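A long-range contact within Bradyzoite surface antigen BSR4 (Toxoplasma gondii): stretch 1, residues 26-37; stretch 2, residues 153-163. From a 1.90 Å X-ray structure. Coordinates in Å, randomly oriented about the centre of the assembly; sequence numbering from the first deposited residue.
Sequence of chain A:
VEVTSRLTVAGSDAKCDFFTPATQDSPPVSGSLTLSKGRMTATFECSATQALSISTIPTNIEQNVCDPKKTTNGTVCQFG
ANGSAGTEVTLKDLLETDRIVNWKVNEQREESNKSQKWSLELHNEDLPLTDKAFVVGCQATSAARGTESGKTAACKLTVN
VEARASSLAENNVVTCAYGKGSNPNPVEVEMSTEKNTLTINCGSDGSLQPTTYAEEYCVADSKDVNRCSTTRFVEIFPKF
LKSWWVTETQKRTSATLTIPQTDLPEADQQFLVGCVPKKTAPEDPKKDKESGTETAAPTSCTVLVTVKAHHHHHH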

ATOM      1  N   SER A  26      17.538 -24.936  17.389  1.00 52.70           N
ATOM      2  CA  SER A  26      16.709 -23.763  17.684  1.00 50.41           C
ATOM      3  C   SER A  26      15.847 -23.275  16.529  1.00 48.57           C
ATOM      4  O   SER A  26      16.259 -23.345  15.360  1.00 48.36           O
ATOM      5  CB  SER A  26      17.591 -22.613  18.179  1.00 50.81           C
ATOM      6  OG  SER A  26      18.594 -22.301  17.228  1.00 50.22           O
ATOM      7  N   PRO A  27      14.635 -22.801  16.852  1.00 46.90           N
ATOM      8  CA  PRO A  27      13.788 -22.120  15.878  1.00 46.07           C
ATOM      9  C   PRO A  27      14.491 -20.864  15.311  1.00 44.05           C
ATOM     10  O   PRO A  27      15.497 -20.418  15.873  1.00 43.16           O
ATOM     11  CB  PRO A  27      12.551 -21.731  16.716  1.00 46.53           C
ATOM     12  CG  PRO A  27      13.061 -21.703  18.136  1.00 47.25           C
ATOM     13  CD  PRO A  27      13.974 -22.885  18.164  1.00 47.41           C
ATOM     14  N   PRO A  28      13.962 -20.297  14.210  1.00 43.20           N
ATOM     15  CA  PRO A  28      14.559 -19.073  13.682  1.00 42.09           C
ATOM     16  C   PRO A  28      14.499 -17.960  14.714  1.00 41.07           C
ATOM     17  O   PRO A  28      13.470 -17.775  15.359  1.00 40.46           O
ATOM     18  CB  PRO A  28      13.636 -18.706  12.518  1.00 43.13           C
ATOM     19  CG  PRO A  28      12.944 -19.965  12.140  1.00 43.85           C
ATOM     20  CD  PRO A  28      12.807 -20.742  13.416  1.00 43.21           C
ATOM     21  N   VAL A  29      15.600 -17.240  14.901  1.00 39.38           N
ATOM     22  CA  VAL A  29      15.522 -16.006  15.646  1.00 37.89           C
ATOM     23  C   VAL A  29      14.742 -14.941  14.812  1.00 37.24           C
ATOM     24  O   VAL A  29      15.087 -14.665  13.656  1.00 36.03           O
ATOM     25  CB  VAL A  29      16.884 -15.560  16.205  1.00 37.58           C
ATOM     26  CG1 VAL A  29      17.946 -15.416  15.096  1.00 38.95           C
ATOM     27  CG2 VAL A  29      16.729 -14.302  16.972  1.00 39.74           C
ATOM     28  N   SER A  30      13.690 -14.378  15.402  1.00 34.95           N
ATOM     29  CA  SER A  30      12.715 -13.576  14.652  1.00 35.51           C
ATOM     30  C   SER A  30      12.677 -12.111  15.099  1.00 34.17           C
ATOM     31  O   SER A  30      12.791 -11.811  16.274  1.00 34.37           O
ATOM     32  CB  SER A  30      11.311 -14.196  14.763  1.00 35.09           C
ATOM     33  OG  SER A  30      11.443 -15.586  14.442  1.00 41.32           O
ATOM     34  N   GLY A  31      12.540 -11.204  14.136  1.00 31.29           N
ATOM     35  CA  GLY A  31      12.433  -9.802  14.451  1.00 29.81           C
ATOM     36  C   GLY A  31      11.741  -9.149  13.283  1.00 29.88           C
ATOM     37  O   GLY A  31      11.423  -9.830  12.317  1.00 28.16           O
ATOM     38  N   SER A  32      11.470  -7.850  13.405  1.00 29.15           N
ATOM     39  CA  SER A  32      10.648  -7.130  12.410  1.00 28.80           C
ATOM     40  C   SER A  32      11.247  -5.800  12.190  1.00 28.18           C
ATOM     41  O   SER A  32      11.980  -5.321  13.031  1.00 28.15           O
ATOM     42  CB  SER A  32       9.214  -6.915  12.889  1.00 28.65           C
ATOM     43  OG  SER A  32       8.580  -8.163  12.882  1.00 36.17           O
ATOM     44  N   LEU A  33      10.923  -5.191  11.042  1.00 27.85           N
ATOM     45  CA  LEU A  33      11.097  -3.740  10.898  1.00 27.46           C
ATOM     46  C   LEU A  33      10.012  -3.233   9.947  1.00 27.04           C
ATOM     47  O   LEU A  33       9.357  -4.035   9.289  1.00 26.79           O
ATOM     48  CB  LEU A  33      12.475  -3.402  10.397  1.00 27.44           C
ATOM     49  CG  LEU A  33      12.895  -4.067   9.113  1.00 27.04           C
ATOM     50  CD1 LEU A  33      12.553  -3.130   7.895  1.00 27.81           C
ATOM     51  CD2 LEU A  33      14.398  -4.262   9.214  1.00 27.97           C
ATOM     52  N   THR A  34       9.799  -1.925   9.904  1.00 27.28           N
ATOM     53  CA  THR A  34       8.708  -1.352   9.103  1.00 27.47           C
ATOM     54  C   THR A  34       9.250  -0.347   8.110  1.00 28.30           C
ATOM     55  O   THR A  34      10.067   0.514   8.487  1.00 29.49           O
ATOM     56  CB  THR A  34       7.638  -0.668  10.022  1.00 28.75           C
ATOM     57  OG1 THR A  34       7.075  -1.669  10.861  1.00 28.83           O
ATOM     58  CG2 THR A  34       6.524   0.040   9.204  1.00 27.01           C
ATOM     59  N   LEU A  35       8.832  -0.458   6.845  1.00 28.14           N
ATOM     60  CA  LEU A  35       9.113   0.592   5.858  1.00 27.87           C
ATOM     61  C   LEU A  35       7.872   1.446   5.645  1.00 28.48           C
ATOM     62  O   LEU A  35       6.736   0.964   5.727  1.00 27.70           O
ATOM     63  CB  LEU A  35       9.619   0.027   4.514  1.00 26.91           C
ATOM     64  CG  LEU A  35      10.946  -0.735   4.557  1.00 29.10           C
ATOM     65  CD1 LEU A  35      11.221  -1.377   3.222  1.00 25.73           C
ATOM     66  CD2 LEU A  35      12.120   0.175   5.010  1.00 29.85           C
ATOM     67  N   SER A  36       8.112   2.735   5.414  1.00 28.13           N
ATOM     68  CA  SER A  36       7.044   3.705   5.180  1.00 28.54           C
ATOM     69  C   SER A  36       7.637   4.995   4.615  1.00 29.63           C
ATOM     70  O   SER A  36       8.863   5.129   4.537  1.00 27.59           O
ATOM     71  CB  SER A  36       6.323   4.063   6.478  1.00 28.68           C
ATOM     72  OG  SER A  36       7.245   4.464   7.484  1.00 29.24           O
ATOM     73  N   LYS A  37       6.756   5.923   4.218  1.00 30.41           N
ATOM     74  CA  LYS A  37       7.167   7.291   3.850  1.00 32.54           C
ATOM     75  C   LYS A  37       8.192   7.806   4.846  1.00 32.41           C
ATOM     76  O   LYS A  37       7.955   7.818   6.057  1.00 33.54           O
ATOM     77  CB  LYS A  37       5.954   8.253   3.786  1.00 33.11           C
ATOM     78  CG  LYS A  37       6.202   9.460   2.825  1.00 35.78           C
ATOM     79  CD  LYS A  37       5.331  10.634   3.224  1.00 41.64           C
ATOM     80  CE  LYS A  37       5.662  11.884   2.395  1.00 45.67           C
ATOM     81  NZ  LYS A  37       4.403  12.658   2.041  1.00 47.96           N
ATOM     82  N   ALA A 153      20.788 -23.267  11.745  1.00 38.42           N
ATOM     83  CA  ALA A 153      20.117 -22.235  12.503  1.00 36.25           C
ATOM     84  C   ALA A 153      19.676 -21.211  11.456  1.00 35.73           C
ATOM     85  O   ALA A 153      20.184 -21.197  10.324  1.00 34.95           O
ATOM     86  CB  ALA A 153      21.046 -21.620  13.497  1.00 36.65           C
ATOM     87  N   ALA A 154      18.712 -20.379  11.824  1.00 35.17           N
ATOM     88  CA  ALA A 154      18.185 -19.379  10.891  1.00 34.04           C
ATOM     89  C   ALA A 154      17.781 -18.088  11.616  1.00 34.33           C
ATOM     90  O   ALA A 154      17.594 -18.093  12.830  1.00 33.28           O
ATOM     91  CB  ALA A 154      16.997 -19.976  10.146  1.00 34.17           C
ATOM     92  N   CYS A 155      17.700 -16.990  10.862  1.00 33.60           N
ATOM     93  CA  CYS A 155      17.060 -15.750  11.319  1.00 34.70           C
ATOM     94  C   CYS A 155      15.879 -15.542  10.432  1.00 32.57           C
ATOM     95  O   CYS A 155      15.947 -15.747   9.206  1.00 31.21           O
ATOM     96  CB  CYS A 155      17.956 -14.540  11.082  1.00 35.99           C
ATOM     97  SG  CYS A 155      19.295 -14.378  12.218  1.00 47.41           S
ATOM     98  N   LYS A 156      14.806 -15.081  11.028  1.00 31.41           N
ATOM     99  CA  LYS A 156      13.671 -14.670  10.235  1.00 30.99           C
ATOM    100  C   LYS A 156      13.325 -13.155  10.393  1.00 30.14           C
ATOM    101  O   LYS A 156      13.188 -12.655  11.493  1.00 28.78           O
ATOM    102  CB  LYS A 156      12.505 -15.580  10.594  1.00 31.90           C
ATOM    103  CG  LYS A 156      11.235 -15.219   9.966  1.00 33.13           C
ATOM    104  CD  LYS A 156      10.182 -15.639  10.923  1.00 39.77           C
ATOM    105  CE  LYS A 156       9.000 -16.180  10.176  1.00 42.42           C
ATOM    106  NZ  LYS A 156       8.045 -16.643  11.181  1.00 42.04           N
ATOM    107  N   LEU A 157      13.196 -12.439   9.270  1.00 29.11           N
ATOM    108  CA  LEU A 157      12.889 -11.022   9.318  1.00 27.83           C
ATOM    109  C   LEU A 157      11.534 -10.753   8.687  1.00 27.68           C
ATOM    110  O   LEU A 157      11.347 -11.031   7.525  1.00 26.52           O
ATOM    111  CB  LEU A 157      13.973 -10.186   8.587  1.00 28.51           C
ATOM    112  CG  LEU A 157      13.767  -8.655   8.592  1.00 29.33           C
ATOM    113  CD1 LEU A 157      13.763  -8.076  10.008  1.00 28.34           C
ATOM    114  CD2 LEU A 157      14.798  -7.920   7.710  1.00 29.49           C
ATOM    115  N   THR A 158      10.603 -10.209   9.464  1.00 25.58           N
ATOM    116  CA  THR A 158       9.363  -9.729   8.910  1.00 27.00           C
ATOM    117  C   THR A 158       9.503  -8.229   8.563  1.00 26.82           C
ATOM    118  O   THR A 158       9.828  -7.417   9.422  1.00 27.39           O
ATOM    119  CB  THR A 158       8.175  -9.979   9.867  1.00 25.87           C
ATOM    120  OG1 THR A 158       8.060 -11.395  10.132  1.00 27.81           O
ATOM    121  CG2 THR A 158       6.864  -9.453   9.282  1.00 26.95           C
ATOM    122  N   VAL A 159       9.224  -7.866   7.309  1.00 25.94           N
ATOM    123  CA  VAL A 159       9.211  -6.453   6.932  1.00 26.43           C
ATOM    124  C   VAL A 159       7.767  -6.071   6.636  1.00 27.33           C
ATOM    125  O   VAL A 159       7.147  -6.638   5.747  1.00 27.13           O
ATOM    126  CB  VAL A 159      10.096  -6.178   5.695  1.00 25.48           C
ATOM    127  CG1 VAL A 159      10.067  -4.645   5.194  1.00 25.59           C
ATOM    128  CG2 VAL A 159      11.601  -6.812   5.887  1.00 23.30           C
ATOM    129  N   ASN A 160       7.263  -5.117   7.409  1.00 27.47           N
ATOM    130  CA  ASN A 160       5.955  -4.510   7.250  1.00 29.73           C
ATOM    131  C   ASN A 160       6.168  -3.307   6.369  1.00 29.34           C
ATOM    132  O   ASN A 160       7.145  -2.588   6.548  1.00 29.88           O
ATOM    133  CB  ASN A 160       5.449  -4.116   8.649  1.00 29.07           C
ATOM    134  CG  ASN A 160       5.243  -5.335   9.523  1.00 30.96           C
ATOM    135  OD1 ASN A 160       4.416  -6.179   9.195  1.00 30.84           O
ATOM    136  ND2 ASN A 160       6.055  -5.486  10.586  1.00 31.39           N
ATOM    137  N   VAL A 161       5.313  -3.135   5.373  1.00 29.13           N
ATOM    138  CA  VAL A 161       5.348  -1.971   4.505  1.00 28.34           C
ATOM    139  C   VAL A 161       3.993  -1.262   4.682  1.00 28.54           C
ATOM    140  O   VAL A 161       2.945  -1.858   4.421  1.00 27.73           O
ATOM    141  CB  VAL A 161       5.574  -2.365   3.023  1.00 28.70           C
ATOM    142  CG1 VAL A 161       5.674  -1.128   2.163  1.00 27.91           C
ATOM    143  CG2 VAL A 161       6.826  -3.326   2.899  1.00 28.00           C
ATOM    144  N   GLU A 162       4.032  -0.041   5.208  1.00 27.62           N
ATOM    145  CA  GLU A 162       2.799   0.716   5.450  1.00 28.09           C
ATOM    146  C   GLU A 162       2.302   1.276   4.137  1.00 27.54           C
ATOM    147  O   GLU A 162       3.097   1.729   3.322  1.00 27.49           O
ATOM    148  CB  GLU A 162       3.046   1.850   6.429  1.00 28.42           C
ATOM    149  CG  GLU A 162       3.553   1.318   7.763  1.00 33.72           C
ATOM    150  CD  GLU A 162       3.601   2.354   8.868  1.00 40.73           C
ATOM    151  OE1 GLU A 162       3.516   3.559   8.577  1.00 40.73           O
ATOM    152  OE2 GLU A 162       3.741   1.948  10.041  1.00 45.90           O
ATOM    153  N   ALA A 163       0.978   1.243   3.950  1.00 27.16           N
ATOM    154  CA  ALA A 163       0.319   1.820   2.785  1.00 26.57           C
ATOM    155  C   ALA A 163       0.643   3.314   2.632  1.00 26.21           C
ATOM    156  O   ALA A 163       0.803   4.027   3.620  1.00 28.60           O
ATOM    157  CB  ALA A 163      -1.221   1.656   2.957  1.00 25.84           C
TER
HETATM  158  O   HOH W   1      18.171 -20.650  14.817  1.00 37.18           O
HETATM  159  O   HOH W   2       9.838 -12.393  11.911  1.00 37.24           O
HETATM  160  O   HOH W   3       5.988  -7.677  12.628  1.00 39.89           O
HETATM  161  O   HOH W   4       3.860   4.808   4.233  1.00 30.35           O

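This contact is a pairing of two neighbouring parallel β-strands, held by an unbroken ladder of backbone hydrogen bonds and backed by an apolar face and a more polar one. Strand 29-35 lies beside strand 153-161, with 17° between their N-to-C directions and a closest axis approach of 4.6 Å. The touching residues are at least 124 positions apart in sequence.

The register is regular, from Val-29 opposite Cys-155 to Leu-35 opposite Val-161. The odd-numbered residues of the first strand make all of its ladder bonds. Each gives its N to one carbonyl and receives an N at its own O, and the two partners flank its register mate, as expected for parallel strands. Val-29 N donates to Ala-154 O (3.0 Å), and Lys-156 N donates to Val-29 O (2.7 Å). Gly-31 repeats the pattern with Lys-156 O and Thr-158 N, and Leu-33 with Thr-158 O and Asn-160 N. Leu-35 N then donates to Asn-160 O (2.7 Å). The ladder closes one residue past the second strand, where Glu-162 N donates to Leu-35 O (2.9 Å). The same carbonyls also accept CA-H...O contacts, such as Ser-32 CA to Thr-158 O at 3.1 Å.

One face carries Val-29, Leu-33 and Leu-35 with Cys-155, Leu-157, Val-159 and Val-161. Leu-33 bridges two neighbours: its CD2 lies 3.9 Å from Leu-157 CD1, and its CD1 lies 4.0 Å from Val-159 CG1. Leu-35 CD1 meets that same Val-159 CG1 at 4.0 Å. These are van der Waals contacts between largely buried side chains. Val-29 CG1 sits close to Cys-155 SG, at 3.3 Å. Gly-31 adds no side chain to this face.

The other face carries Ser-30, Ser-32 and Thr-34 with Lys-156, Thr-158 and Asn-160. No direct side-chain hydrogen bond crosses here. Ser-30 OG instead donates to Pro-28 O within its own stretch (3.1 Å). Water supplies links across the strands. Water 3 is hydrogen-bonded to Ser-32 OG (2.6 Å) and accepts from Asn-160 ND2 (3.0 Å). Water 2 donates to Gly-31 O (3.0 Å) and is bonded to Thr-158 OG1 (2.7 Å).

Water also joins the ends. Before the first strand, water 1 accepts from Ala-154 N (3.1 Å) and is bonded to Ser-26 OG (3.0 Å). At the far end, water 4 accepts from Lys-37 N (3.1 Å) and donates to Ala-163 O (3.2 Å). Nearby, Glu-162 packs against Ser-36, with OE1 3.5 Å from Ser-36 CB.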